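Long-range contact in tautomerase (Bordetella trematum, PDB 6VVR), which belongs to the tautomerase superfamily and assembles as a trimer of subunits built from two beta-alpha-beta units: residues Ala18-Ile31 and Ala78-Leu91. Numbering follows the deposited sequence.
Sequences ALLKALSDAVVQSI and ALILALNQAVSASL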
loop_
_atom_site.group_PDB
_atom_site.type_symbol
_atom_site.label_atom_id
_atom_site.label_comp_id
_atom_site.label_asym_id
_atom_site.label_seq_id
_atom_site.Cartn_x
_atom_site.Cartn_y
_atom_site.Cartn_z
ATOM N N ALA A 18 -2.395 -15.866 -15.361
ATOM C CA ALA A 18 -2.891 -15.091 -16.490
ATOM C C ALA A 18 -3.227 -13.671 -16.077
ATOM O O ALA A 18 -3.026 -12.735 -16.859
ATOM C CB ALA A 18 -4.117 -15.772 -17.101
ATOM N N LEU A 19 -3.719 -13.491 -14.849
ATOM C CA LEU A 19 -4.022 -12.147 -14.369
ATOM C C LEU A 19 -2.762 -11.289 -14.331
ATOM O O LEU A 19 -2.755 -10.157 -14.819
ATOM C CB LEU A 19 -4.670 -12.225 -12.983
ATOM C CG LEU A 19 -4.753 -10.895 -12.218
ATOM C CD1 LEU A 19 -5.724 -9.932 -12.913
ATOM C CD2 LEU A 19 -5.150 -11.105 -10.765
ATOM N N LEU A 20 -1.679 -11.822 -13.758
ATOM C CA LEU A 20 -0.430 -11.067 -13.678
ATOM C C LEU A 20 0.058 -10.653 -15.059
ATOM O O LEU A 20 0.431 -9.496 -15.278
ATOM C CB LEU A 20 0.639 -11.894 -12.962
ATOM C CG LEU A 20 0.447 -12.096 -11.463
ATOM C CD1 LEU A 20 1.435 -13.136 -10.945
ATOM C CD2 LEU A 20 0.598 -10.761 -10.736
ATOM N N LYS A 21 0.069 -11.598 -16.007
ATOM C CA LYS A 21 0.469 -11.269 -17.369
ATOM C C LYS A 21 -0.472 -10.246 -17.991
ATOM O O LYS A 21 -0.023 -9.320 -18.678
ATOM C CB LYS A 21 0.508 -12.537 -18.219
ATOM C CG LYS A 21 1.553 -13.537 -17.775
ATOM C CD LYS A 21 1.629 -14.694 -18.761
ATOM C CE LYS A 21 2.700 -15.693 -18.371
ATOM N NZ LYS A 21 3.148 -16.502 -19.550
ATOM N N ALA A 22 -1.783 -10.405 -17.781
ATOM C CA ALA A 22 -2.731 -9.465 -18.375
ATOM C C ALA A 22 -2.570 -8.071 -17.787
ATOM O O ALA A 22 -2.727 -7.073 -18.495
ATOM C CB ALA A 22 -4.168 -9.952 -18.193
ATOM N N LEU A 23 -2.273 -7.977 -16.488
ATOM C CA LEU A 23 -2.057 -6.664 -15.893
ATOM C C LEU A 23 -0.800 -6.022 -16.454
ATOM O O LEU A 23 -0.798 -4.833 -16.797
ATOM C CB LEU A 23 -1.959 -6.791 -14.376
ATOM C CG LEU A 23 -3.253 -7.186 -13.663
ATOM C CD1 LEU A 23 -2.944 -7.337 -12.198
ATOM C CD2 LEU A 23 -4.337 -6.139 -13.870
ATOM N N SER A 24 0.276 -6.803 -16.579
ATOM C CA SER A 24 1.520 -6.254 -17.106
ATOM C C SER A 24 1.320 -5.749 -18.531
ATOM O O SER A 24 1.662 -4.606 -18.854
ATOM C CB SER A 24 2.624 -7.310 -17.040
ATOM O OG SER A 24 3.797 -6.864 -17.709
ATOM N N ASP A 25 0.721 -6.576 -19.391
ATOM C CA ASP A 25 0.427 -6.131 -20.755
ATOM C C ASP A 25 -0.503 -4.923 -20.774
ATOM O O ASP A 25 -0.369 -4.044 -21.629
ATOM C CB ASP A 25 -0.193 -7.263 -21.570
ATOM C CG ASP A 25 -0.100 -7.018 -23.056
ATOM O OD1 ASP A 25 0.999 -6.659 -23.553
ATOM O OD2 ASP A 25 -1.140 -7.136 -23.738
ATOM N N ALA A 26 -1.451 -4.854 -19.839
ATOM C CA ALA A 26 -2.357 -3.709 -19.815
ATOM C C ALA A 26 -1.599 -2.428 -19.517
ATOM O O ALA A 26 -1.926 -1.365 -20.056
ATOM C CB ALA A 26 -3.473 -3.927 -18.790
ATOM N N VAL A 27 -0.565 -2.507 -18.672
ATOM C CA VAL A 27 0.245 -1.324 -18.392
ATOM C C VAL A 27 1.003 -0.901 -19.641
ATOM O O VAL A 27 1.017 0.276 -20.016
ATOM C CB VAL A 27 1.212 -1.583 -17.225
ATOM C CG1 VAL A 27 2.090 -0.356 -17.010
ATOM C CG2 VAL A 27 0.447 -1.930 -15.956
ATOM N N VAL A 28 1.660 -1.859 -20.290
ATOM C CA VAL A 28 2.433 -1.561 -21.490
ATOM C C VAL A 28 1.537 -0.966 -22.571
ATOM O O VAL A 28 1.868 0.057 -23.176
ATOM C CB VAL A 28 3.149 -2.838 -21.975
ATOM C CG1 VAL A 28 3.823 -2.606 -23.331
ATOM C CG2 VAL A 28 4.160 -3.303 -20.924
ATOM N N GLN A 29 0.377 -1.579 -22.816
ATOM C CA GLN A 29 -0.444 -1.139 -23.943
ATOM C C GLN A 29 -1.076 0.220 -23.678
ATOM O O GLN A 29 -1.147 1.065 -24.580
ATOM C CB GLN A 29 -1.521 -2.182 -24.255
ATOM C CG GLN A 29 -0.997 -3.453 -24.936
ATOM C CD GLN A 29 -0.010 -3.166 -26.067
ATOM O OE1 GLN A 29 1.166 -3.519 -25.980
ATOM N NE2 GLN A 29 -0.489 -2.528 -27.132
ATOM N N SER A 30 -1.519 0.465 -22.442
ATOM C CA SER A 30 -2.326 1.651 -22.193
ATOM C C SER A 30 -1.487 2.918 -22.084
ATOM O O SER A 30 -1.917 3.972 -22.564
ATOM C CB SER A 30 -3.175 1.461 -20.932
ATOM O OG SER A 30 -2.371 1.448 -19.771
ATOM N N ILE A 31 -0.301 2.863 -21.475
ATOM C CA ILE A 31 0.504 4.064 -21.288
ATOM C C ILE A 31 1.886 3.972 -21.927
ATOM O O ILE A 31 2.665 4.923 -21.822
ATOM C CB ILE A 31 0.631 4.433 -19.797
ATOM C CG1 ILE A 31 1.561 3.461 -19.072
ATOM C CG2 ILE A 31 -0.751 4.464 -19.138
ATOM C CD1 ILE A 31 1.909 3.890 -17.654
ATOM N N ALA A 78 -6.882 5.896 -19.471
ATOM C CA ALA A 78 -6.670 4.671 -20.235
ATOM C C ALA A 78 -6.120 3.559 -19.354
ATOM O O ALA A 78 -6.497 2.390 -19.507
ATOM C CB ALA A 78 -5.716 4.942 -21.398
ATOM N N LEU A 79 -5.225 3.907 -18.425
ATOM C CA LEU A 79 -4.601 2.899 -17.570
ATOM C C LEU A 79 -5.611 2.297 -16.594
ATOM O O LEU A 79 -5.663 1.076 -16.427
ATOM C CB LEU A 79 -3.406 3.513 -16.826
ATOM C CG LEU A 79 -2.641 2.666 -15.803
ATOM C CD1 LEU A 79 -1.989 1.439 -16.437
ATOM C CD2 LEU A 79 -1.586 3.531 -15.110
ATOM N N ILE A 80 -6.415 3.141 -15.934
ATOM C CA ILE A 80 -7.443 2.647 -15.015
ATOM C C ILE A 80 -8.411 1.739 -15.751
ATOM O O ILE A 80 -8.774 0.658 -15.268
ATOM C CB ILE A 80 -8.192 3.826 -14.357
ATOM C CG1 ILE A 80 -7.267 4.588 -13.405
ATOM C CG2 ILE A 80 -9.451 3.335 -13.644
ATOM C CD1 ILE A 80 -7.835 5.911 -12.933
ATOM N N LEU A 81 -8.838 2.166 -16.938
ATOM C CA LEU A 81 -9.789 1.382 -17.716
ATOM C C LEU A 81 -9.187 0.047 -18.130
ATOM O O LEU A 81 -9.836 -0.996 -17.992
ATOM C CB LEU A 81 -10.231 2.178 -18.945
ATOM C CG LEU A 81 -11.342 1.633 -19.845
ATOM C CD1 LEU A 81 -12.638 1.453 -19.067
ATOM C CD2 LEU A 81 -11.564 2.585 -21.016
ATOM N N ALA A 82 -7.946 0.064 -18.628
ATOM C CA ALA A 82 -7.319 -1.162 -19.109
ATOM C C ALA A 82 -7.042 -2.131 -17.967
ATOM O O ALA A 82 -7.179 -3.349 -18.130
ATOM C CB ALA A 82 -6.025 -0.836 -19.861
ATOM N N LEU A 83 -6.630 -1.614 -16.806
ATOM C CA LEU A 83 -6.411 -2.492 -15.661
ATOM C C LEU A 83 -7.726 -3.074 -15.150
ATOM O O LEU A 83 -7.806 -4.272 -14.858
ATOM C CB LEU A 83 -5.686 -1.733 -14.549
ATOM C CG LEU A 83 -4.229 -1.381 -14.869
ATOM C CD1 LEU A 83 -3.669 -0.449 -13.811
ATOM C CD2 LEU A 83 -3.378 -2.646 -14.988
ATOM N N ASN A 84 -8.772 -2.246 -15.042
ATOM C CA ASN A 84 -10.073 -2.762 -14.622
ATOM C C ASN A 84 -10.526 -3.899 -15.535
ATOM O O ASN A 84 -10.929 -4.968 -15.061
ATOM C CB ASN A 84 -11.113 -1.634 -14.591
ATOM C CG ASN A 84 -12.226 -1.873 -13.547
ATOM O OD1 ASN A 84 -13.222 -2.541 -13.832
ATOM N ND2 ASN A 84 -12.057 -1.314 -12.349
ATOM N N GLN A 85 -10.442 -3.694 -16.849
ATOM C CA GLN A 85 -10.868 -4.730 -17.789
ATOM C C GLN A 85 -9.970 -5.964 -17.730
ATOM O O GLN A 85 -10.462 -7.090 -17.880
ATOM C CB GLN A 85 -10.925 -4.153 -19.211
ATOM C CG GLN A 85 -12.010 -3.063 -19.387
ATOM C CD GLN A 85 -11.839 -2.233 -20.659
ATOM O OE1 GLN A 85 -10.804 -2.289 -21.316
ATOM N NE2 GLN A 85 -12.857 -1.433 -20.993
ATOM N N ALA A 86 -8.667 -5.785 -17.492
ATOM C CA ALA A 86 -7.774 -6.933 -17.349
ATOM C C ALA A 86 -8.173 -7.806 -16.165
ATOM O O ALA A 86 -8.165 -9.041 -16.258
ATOM C CB ALA A 86 -6.325 -6.456 -17.210
ATOM N N VAL A 87 -8.526 -7.185 -15.036
ATOM C CA VAL A 87 -8.974 -7.960 -13.880
ATOM C C VAL A 87 -10.284 -8.671 -14.195
ATOM O O VAL A 87 -10.411 -9.885 -14.006
ATOM C CB VAL A 87 -9.122 -7.059 -12.640
ATOM C CG1 VAL A 87 -9.713 -7.863 -11.484
ATOM C CG2 VAL A 87 -7.791 -6.450 -12.248
ATOM N N SER A 88 -11.287 -7.916 -14.664
ATOM C CA SER A 88 -12.592 -8.506 -14.953
ATOM C C SER A 88 -12.473 -9.686 -15.906
ATOM O O SER A 88 -13.095 -10.733 -15.687
ATOM C CB SER A 88 -13.531 -7.450 -15.533
ATOM O OG SER A 88 -13.462 -6.265 -14.782
ATOM N N ALA A 89 -11.688 -9.536 -16.976
ATOM C CA ALA A 89 -11.570 -10.617 -17.949
ATOM C C ALA A 89 -10.831 -11.816 -17.364
ATOM O O ALA A 89 -11.295 -12.958 -17.478
ATOM C CB ALA A 89 -10.871 -10.118 -19.208
ATOM N N SER A 90 -9.680 -11.575 -16.725
ATOM C CA SER A 90 -8.845 -12.684 -16.262
ATOM C C SER A 90 -9.526 -13.503 -15.176
ATOM O O SER A 90 -9.338 -14.719 -15.094
ATOM C CB SER A 90 -7.503 -12.161 -15.749
ATOM O OG SER A 90 -6.858 -11.368 -16.716
ATOM N N LEU A 91 -10.296 -12.865 -14.318
ATOM C CA LEU A 91 -10.888 -13.534 -13.166
ATOM C C LEU A 91 -12.374 -13.823 -13.338
ATOM O O LEU A 91 -12.993 -14.369 -12.418
ATOM C CB LEU A 91 -10.682 -12.689 -11.893
ATOM C CG LEU A 91 -9.231 -12.330 -11.559
ATOM C CD1 LEU A 91 -9.120 -11.760 -10.147
ATOM C CD2 LEU A 91 -8.323 -13.532 -11.725
#
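L19 meets S90 and S30 meets L79 where helices 18-31 and 78-91 run antiparallel, with axes 8.7 Å apart and 152° between their directions. These are the two helices of the tautomerase fold, a tandem pair of beta-alpha-beta units, lying side by side on one four-stranded sheet. A22, A26, A82 and A86 point across the contact, and their small side chains let the axes come close. A26 CB lies 4.1 Å from CB of A82 and of A86. Nearer the sheet, L23, V27, L83 and V87 pack together. L23 and L83 cross at about a right angle, with their CD2 atoms 3.8 Å apart. L23 CD2 also meets V87 CG2. L23 touches V5 and L83 touches V65 of the sheet. L19 is a knob in the hole formed by A86, V87, S90 and L91. With CG anti to the backbone N (chi1 167°), L19 extends CD1 to 3.9 Å from V87 CA. No hydrogen bond joins the helices; S30 and S90 bond back within their own. S30 OG donates to A26 O and packs 3.4 Å from CD1 of L79. S90 OG donates to A86 O at 2.7 Å, from the face of that carbonyl opposite S90 N.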